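Local coordinates for possible periplasmic protein (Campylobacter jejuni, PDB 3RGC) that acts as a SurA-like periplasmic chaperone and may have peptidyl-prolyl cis-trans isomerase activity, at residues R100-Y103 with E104-S108; N68-T71 with L72-K76. One frame throughout, in Å; residues are numbered along the deposited sequence.

Contact 1. Residues R100-Y103 with E104-S108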
ATOM      1  N   ARG B 100      -8.075 -13.394  24.233  1.00 27.35           N
ATOM      2  CA  ARG B 100      -6.842 -13.022  23.537  1.00 36.81           C
ATOM      3  C   ARG B 100      -5.617 -13.164  24.441  1.00 38.51           C
ATOM      4  O   ARG B 100      -4.590 -13.680  23.997  1.00 31.72           O
ATOM      5  CB  ARG B 100      -6.907 -11.611  22.940  1.00 45.09           C
ATOM      6  CG  ARG B 100      -7.442 -11.586  21.515  1.00 66.95           C
ATOM      7  CD  ARG B 100      -7.221 -10.246  20.822  1.00 79.47           C
ATOM      8  NE  ARG B 100      -8.135  -9.213  21.299  1.00 91.23           N
ATOM      9  CZ  ARG B 100      -9.434  -9.180  21.017  1.00 94.43           C
ATOM     10  NH1 ARG B 100      -9.980 -10.133  20.270  1.00 93.75           N
ATOM     11  NH2 ARG B 100     -10.191  -8.199  21.492  1.00 93.01           N
ATOM     12  N   LYS B 101      -5.720 -12.728  25.702  1.00 26.46           N
ATOM     13  CA  LYS B 101      -4.617 -12.938  26.642  1.00 28.61           C
ATOM     14  C   LYS B 101      -4.308 -14.443  26.775  1.00 35.48           C
ATOM     15  O   LYS B 101      -3.146 -14.847  26.802  1.00 35.16           O
ATOM     16  CB  LYS B 101      -4.911 -12.324  28.012  1.00 33.19           C
ATOM     17  CG  LYS B 101      -4.586 -10.844  28.147  1.00 34.50           C
ATOM     18  CD  LYS B 101      -4.738 -10.385  29.592  1.00 37.89           C
ATOM     19  CE  LYS B 101      -4.023  -9.074  29.845  1.00 43.15           C
ATOM     20  NZ  LYS B 101      -3.785  -8.852  31.313  1.00 46.84           N
ATOM     21  N   LEU B 102      -5.359 -15.264  26.818  1.00 34.36           N
ATOM     22  CA  LEU B 102      -5.223 -16.713  26.999  1.00 30.37           C
ATOM     23  C   LEU B 102      -4.439 -17.343  25.857  1.00 27.98           C
ATOM     24  O   LEU B 102      -3.482 -18.090  26.078  1.00 33.26           O
ATOM     25  CB  LEU B 102      -6.610 -17.381  27.118  1.00 35.70           C
ATOM     26  CG  LEU B 102      -6.599 -18.909  27.007  1.00 36.17           C
ATOM     27  CD1 LEU B 102      -5.767 -19.505  28.131  1.00 30.96           C
ATOM     28  CD2 LEU B 102      -8.008 -19.538  26.983  1.00 33.71           C
ATOM     29  N   TYR B 103      -4.839 -17.031  24.630  1.00 25.16           N
ATOM     30  CA  TYR B 103      -4.141 -17.567  23.462  1.00 29.50           C
ATOM     31  C   TYR B 103      -2.721 -16.991  23.266  1.00 26.86           C
ATOM     32  O   TYR B 103      -1.855 -17.660  22.712  1.00 28.67           O
ATOM     33  CB  TYR B 103      -5.000 -17.410  22.207  1.00 30.37           C
ATOM     34  CG  TYR B 103      -6.251 -18.243  22.284  1.00 36.38           C
ATOM     35  CD1 TYR B 103      -6.177 -19.614  22.307  1.00 49.00           C
ATOM     36  CD2 TYR B 103      -7.499 -17.657  22.372  1.00 46.97           C
ATOM     37  CE1 TYR B 103      -7.312 -20.385  22.401  1.00 57.52           C
ATOM     38  CE2 TYR B 103      -8.642 -18.420  22.473  1.00 48.91           C
ATOM     39  CZ  TYR B 103      -8.543 -19.786  22.487  1.00 53.19           C
ATOM     40  OH  TYR B 103      -9.672 -20.569  22.576  1.00 56.78           O
ATOM     41  N   GLU B 104      -2.482 -15.762  23.711  1.00 31.89           N
ATOM     42  CA  GLU B 104      -1.116 -15.226  23.705  1.00 36.53           C
ATOM     43  C   GLU B 104      -0.252 -16.034  24.655  1.00 33.61           C
ATOM     44  O   GLU B 104       0.835 -16.452  24.305  1.00 39.67           O
ATOM     45  CB  GLU B 104      -1.075 -13.789  24.212  1.00 39.65           C
ATOM     46  CG  GLU B 104      -1.813 -12.747  23.418  1.00 67.36           C
ATOM     47  CD  GLU B 104      -1.913 -11.430  24.191  1.00 97.31           C
ATOM     48  OE1 GLU B 104      -1.095 -11.212  25.121  1.00 99.25           O
ATOM     49  OE2 GLU B 104      -2.818 -10.621  23.885  1.00110.43           O
ATOM     50  N   LYS B 105      -0.734 -16.207  25.884  1.00 30.31           N
ATOM     51  CA  LYS B 105      -0.030 -16.984  26.899  1.00 24.09           C
ATOM     52  C   LYS B 105       0.289 -18.380  26.370  1.00 32.80           C
ATOM     53  O   LYS B 105       1.435 -18.833  26.393  1.00 41.13           O
ATOM     54  CB  LYS B 105      -0.900 -17.079  28.164  1.00 32.86           C
ATOM     55  CG  LYS B 105      -0.267 -17.808  29.333  1.00 43.20           C
ATOM     56  CD  LYS B 105       0.986 -17.083  29.817  1.00 56.55           C
ATOM     57  CE  LYS B 105       1.502 -17.662  31.127  1.00 68.89           C
ATOM     58  NZ  LYS B 105       2.821 -17.075  31.531  1.00 74.83           N
ATOM     59  N   ILE B 106      -0.732 -19.065  25.875  1.00 32.94           N
ATOM     60  CA  ILE B 106      -0.532 -20.393  25.337  1.00 27.30           C
ATOM     61  C   ILE B 106       0.532 -20.382  24.254  1.00 26.70           C
ATOM     62  O   ILE B 106       1.448 -21.193  24.283  1.00 31.52           O
ATOM     63  CB  ILE B 106      -1.846 -20.995  24.796  1.00 38.22           C
ATOM     64  CG1 ILE B 106      -2.766 -21.386  25.955  1.00 33.77           C
ATOM     65  CG2 ILE B 106      -1.577 -22.216  23.923  1.00 21.87           C
ATOM     66  CD1 ILE B 106      -4.032 -22.051  25.494  1.00 44.34           C
ATOM     67  N   ALA B 107       0.423 -19.474  23.290  1.00 25.35           N
ATOM     68  CA  ALA B 107       1.432 -19.440  22.229  1.00 27.89           C
ATOM     69  C   ALA B 107       2.847 -19.111  22.739  1.00 39.91           C
ATOM     70  O   ALA B 107       3.831 -19.461  22.096  1.00 43.00           O
ATOM     71  CB  ALA B 107       1.033 -18.481  21.152  1.00 28.05           C
ATOM     72  N   SER B 108       2.956 -18.434  23.882  1.00 35.72           N
ATOM     73  CA  SER B 108       4.273 -18.076  24.404  1.00 37.21           C
ATOM     74  C   SER B 108       4.994 -19.325  24.898  1.00 43.42           C
ATOM     75  O   SER B 108       6.170 -19.284  25.242  1.00 40.06           O
ATOM     76  CB  SER B 108       4.171 -17.033  25.523  1.00 37.05           C
ATOM     77  OG  SER B 108       3.863 -17.620  26.782  1.00 41.46           O
TER
HETATM   78  O   HOH W   1      -1.059 -13.124  27.802  1.00 36.96           O

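Contact 2. Residues N68-T71 with L72-K76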
ATOM      1  N   ASN B  68     -10.227   2.940  14.496  1.00 61.06           N
ATOM      2  CA  ASN B  68     -11.446   3.073  13.701  1.00 51.63           C
ATOM      3  C   ASN B  68     -11.776   4.527  13.446  1.00 54.74           C
ATOM      4  O   ASN B  68     -12.862   4.845  12.953  1.00 57.95           O
ATOM      5  CB  ASN B  68     -12.638   2.399  14.391  1.00 57.31           C
ATOM      6  CG  ASN B  68     -12.404   0.927  14.662  1.00 69.80           C
ATOM      7  OD1 ASN B  68     -11.461   0.331  14.146  1.00 73.44           O
ATOM      8  ND2 ASN B  68     -13.268   0.331  15.471  1.00 75.92           N
ATOM      9  N   LYS B  69     -10.844   5.404  13.808  1.00 57.05           N
ATOM     10  CA  LYS B  69     -10.977   6.842  13.577  1.00 57.00           C
ATOM     11  C   LYS B  69     -12.268   7.420  14.152  1.00 58.57           C
ATOM     12  O   LYS B  69     -12.951   8.215  13.499  1.00 63.98           O
ATOM     13  CB  LYS B  69     -10.867   7.165  12.081  1.00 56.78           C
ATOM     14  N   THR B  70     -12.599   7.019  15.374  1.00 50.17           N
ATOM     15  CA  THR B  70     -13.768   7.555  16.059  1.00 55.24           C
ATOM     16  C   THR B  70     -13.417   7.984  17.485  1.00 53.27           C
ATOM     17  O   THR B  70     -12.241   8.030  17.856  1.00 53.72           O
ATOM     18  CB  THR B  70     -14.961   6.557  16.048  1.00 59.66           C
ATOM     19  OG1 THR B  70     -16.130   7.183  16.595  1.00 57.62           O
ATOM     20  CG2 THR B  70     -14.634   5.299  16.837  1.00 51.91           C
ATOM     21  N   THR B  71     -14.445   8.302  18.265  1.00 43.78           N
ATOM     22  CA  THR B  71     -14.292   8.842  19.609  1.00 47.10           C
ATOM     23  C   THR B  71     -15.298   8.120  20.485  1.00 49.97           C
ATOM     24  O   THR B  71     -16.259   7.545  19.970  1.00 49.08           O
ATOM     25  CB  THR B  71     -14.617  10.353  19.624  1.00 63.19           C
ATOM     26  OG1 THR B  71     -13.807  11.023  18.650  1.00 60.58           O
ATOM     27  CG2 THR B  71     -14.363  10.958  20.996  1.00 76.42           C
ATOM     28  N   LEU B  72     -15.091   8.145  21.800  1.00 56.36           N
ATOM     29  CA  LEU B  72     -16.021   7.491  22.722  1.00 51.99           C
ATOM     30  C   LEU B  72     -17.446   7.975  22.528  1.00 47.83           C
ATOM     31  O   LEU B  72     -18.362   7.173  22.402  1.00 44.16           O
ATOM     32  CB  LEU B  72     -15.609   7.691  24.184  1.00 55.05           C
ATOM     33  CG  LEU B  72     -16.449   6.895  25.190  1.00 54.63           C
ATOM     34  CD1 LEU B  72     -16.341   5.403  24.919  1.00 49.57           C
ATOM     35  CD2 LEU B  72     -16.059   7.206  26.630  1.00 46.07           C
ATOM     36  N   ASN B  73     -17.634   9.290  22.509  1.00 59.75           N
ATOM     37  CA  ASN B  73     -18.971   9.859  22.358  1.00 64.26           C
ATOM     38  C   ASN B  73     -19.652   9.427  21.059  1.00 60.25           C
ATOM     39  O   ASN B  73     -20.829   9.062  21.050  1.00 56.80           O
ATOM     40  CB  ASN B  73     -18.923  11.384  22.452  1.00 65.64           C
ATOM     41  CG  ASN B  73     -18.613  11.866  23.846  1.00 66.10           C
ATOM     42  OD1 ASN B  73     -18.284  11.074  24.727  1.00 75.87           O
ATOM     43  ND2 ASN B  73     -18.713  13.176  24.059  1.00 59.38           N
ATOM     44  N   ALA B  74     -18.906   9.473  19.962  1.00 59.28           N
ATOM     45  CA  ALA B  74     -19.428   9.059  18.665  1.00 57.19           C
ATOM     46  C   ALA B  74     -19.734   7.563  18.674  1.00 53.51           C
ATOM     47  O   ALA B  74     -20.785   7.126  18.202  1.00 54.38           O
ATOM     48  CB  ALA B  74     -18.439   9.402  17.557  1.00 51.51           C
ATOM     49  N   PHE B  75     -18.814   6.777  19.221  1.00 45.65           N
ATOM     50  CA  PHE B  75     -19.054   5.351  19.338  1.00 44.66           C
ATOM     51  C   PHE B  75     -20.289   5.073  20.202  1.00 46.97           C
ATOM     52  O   PHE B  75     -21.054   4.139  19.924  1.00 44.77           O
ATOM     53  CB  PHE B  75     -17.824   4.610  19.883  1.00 43.65           C
ATOM     54  CG  PHE B  75     -18.065   3.147  20.102  1.00 44.30           C
ATOM     55  CD1 PHE B  75     -17.932   2.249  19.061  1.00 44.35           C
ATOM     56  CD2 PHE B  75     -18.468   2.680  21.338  1.00 44.62           C
ATOM     57  CE1 PHE B  75     -18.175   0.906  19.255  1.00 54.88           C
ATOM     58  CE2 PHE B  75     -18.716   1.340  21.542  1.00 51.46           C
ATOM     59  CZ  PHE B  75     -18.574   0.451  20.497  1.00 58.36           C
ATOM     60  N   LYS B  76     -20.493   5.894  21.232  1.00 48.19           N
ATOM     61  CA  LYS B  76     -21.631   5.715  22.134  1.00 45.75           C
ATOM     62  C   LYS B  76     -22.951   6.103  21.468  1.00 50.10           C
ATOM     63  O   LYS B  76     -24.007   5.548  21.788  1.00 48.96           O
ATOM     64  CB  LYS B  76     -21.438   6.513  23.424  1.00 42.59           C
ATOM     65  CG  LYS B  76     -20.709   5.762  24.531  1.00 44.69           C
ATOM     66  CD  LYS B  76     -20.385   6.707  25.665  1.00 52.91           C
ATOM     67  CE  LYS B  76     -19.860   5.971  26.873  1.00 60.26           C
ATOM     68  NZ  LYS B  76     -19.429   6.913  27.940  1.00 65.20           N
TER

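Contact 1. Residues R100-Y103 with E104-S108
Leu102 and Ile106, one turn apart near the end of helix 86-107, lie side by side and point the same way, and their side chains meet at the methyl ends, with Leu102 CD1 4.1 Å from Ile106 CD1. In Ile106 the CG1 branch stands anti to the carbonyl carbon (chi1 -73°); it thus passes close over the preceding turn, CG1 being 3.4 Å from Leu102 O, before CD1 reaches the leucine.

Beneath the side chains runs the i to i+4 hydrogen bonding that defines an alpha-helix. Glu104 N, Lys105 N, Ile106 N and Ala107 N donate in turn to the carbonyl oxygens of Arg100, Lys101, Leu102 and Tyr103. Toward the C-terminal end the serine hydroxyl turns back on the chain: Ser108 OG donates to Lys105 O at 2.7 Å, in the carbonyl plane and on a lone pair.

The polar contacts lie on another side of the helix and run through Glu104. This side chain is extended beyond CG and folds back along the backbone of Arg100, Glu104 CG lying 3.0 Å from Arg100 O. Its carboxylate forms no ion pair with the arginine, since Arg100 NE and Glu104 OE2 stand 6.1 Å apart. A water instead donates to both Lys101 O, at 2.9 Å, and Glu104 OE1, at 3.3 Å, tying the carboxylate to the main chain one turn back. The ammonium group of Lys101 is engaged elsewhere, in a salt bridge with Glu56 and a hydrogen bond to the carbonyl of Val51.

This last part of helix 86-107 packs against two other helices: Leu102 on Glu41, Gln44 and Leu48 of helix 30-48, and Tyr103 on Ile234, with Ile106 on Tyr237 and Phe238, of helix 218-244.

Contact 2. Residues N68-T71 with L72-K76
Thr70 and Ala74 touch where a short connection enters helix 72-81: the hydroxyl oxygen Thr70 OG1 lies 3.3 Å from the methyl Ala74 CB. Because that hydroxyl stands opposite the backbone N (chi1 -173°), it is directed at the first turn, where it also makes a weak hydrogen bond of 3.4 Å from Thr70 OG1 to Thr71 O.

The same carbonyl opens the helical bonding, accepting Phe75 N at 2.8 Å from Thr71 O, with an N-H...O angle of 167°. Phe75 CB comes within 3.3 Å of this oxygen, Thr71 O, while the ring heads away. Thr71 occupies the N-cap position, but its hydroxyl does not cap the helix. Its methyl CG2 stands anti to the backbone N, beside the carbonyl carbon and therefore close to Leu72 N.

On the other side of the connection, Lys69, with positive phi, is the C-prime residue of the Schellman motif that ends helix 54-67. The connection joins two successive helices of the SurA-like region: Thr70, Leu72 and Phe75 all pack on Leu65 of helix 54-67, and the Phe75 ring meets that of Phe89 on helix 86-107.

Overall arrangement
Both contacts are local, and one lies at the start of a helix and the other near the end of the next: contact 2 at the beginning of helix 72-81, contact 1 close to the finish of helix 86-107. Their centres lie 28 Å apart and their nearest atoms about 11 Å, so they do not touch. Burial differs too. The centre of contact 1 lies about 15 Å from the centre of the chain, and the contact is partly buried between helices, whereas that of contact 2 lies about 22 Å from it, at the surface. Helix 86-107 links them indirectly, carrying contact 1 and, nearer its start, also bordering contact 2.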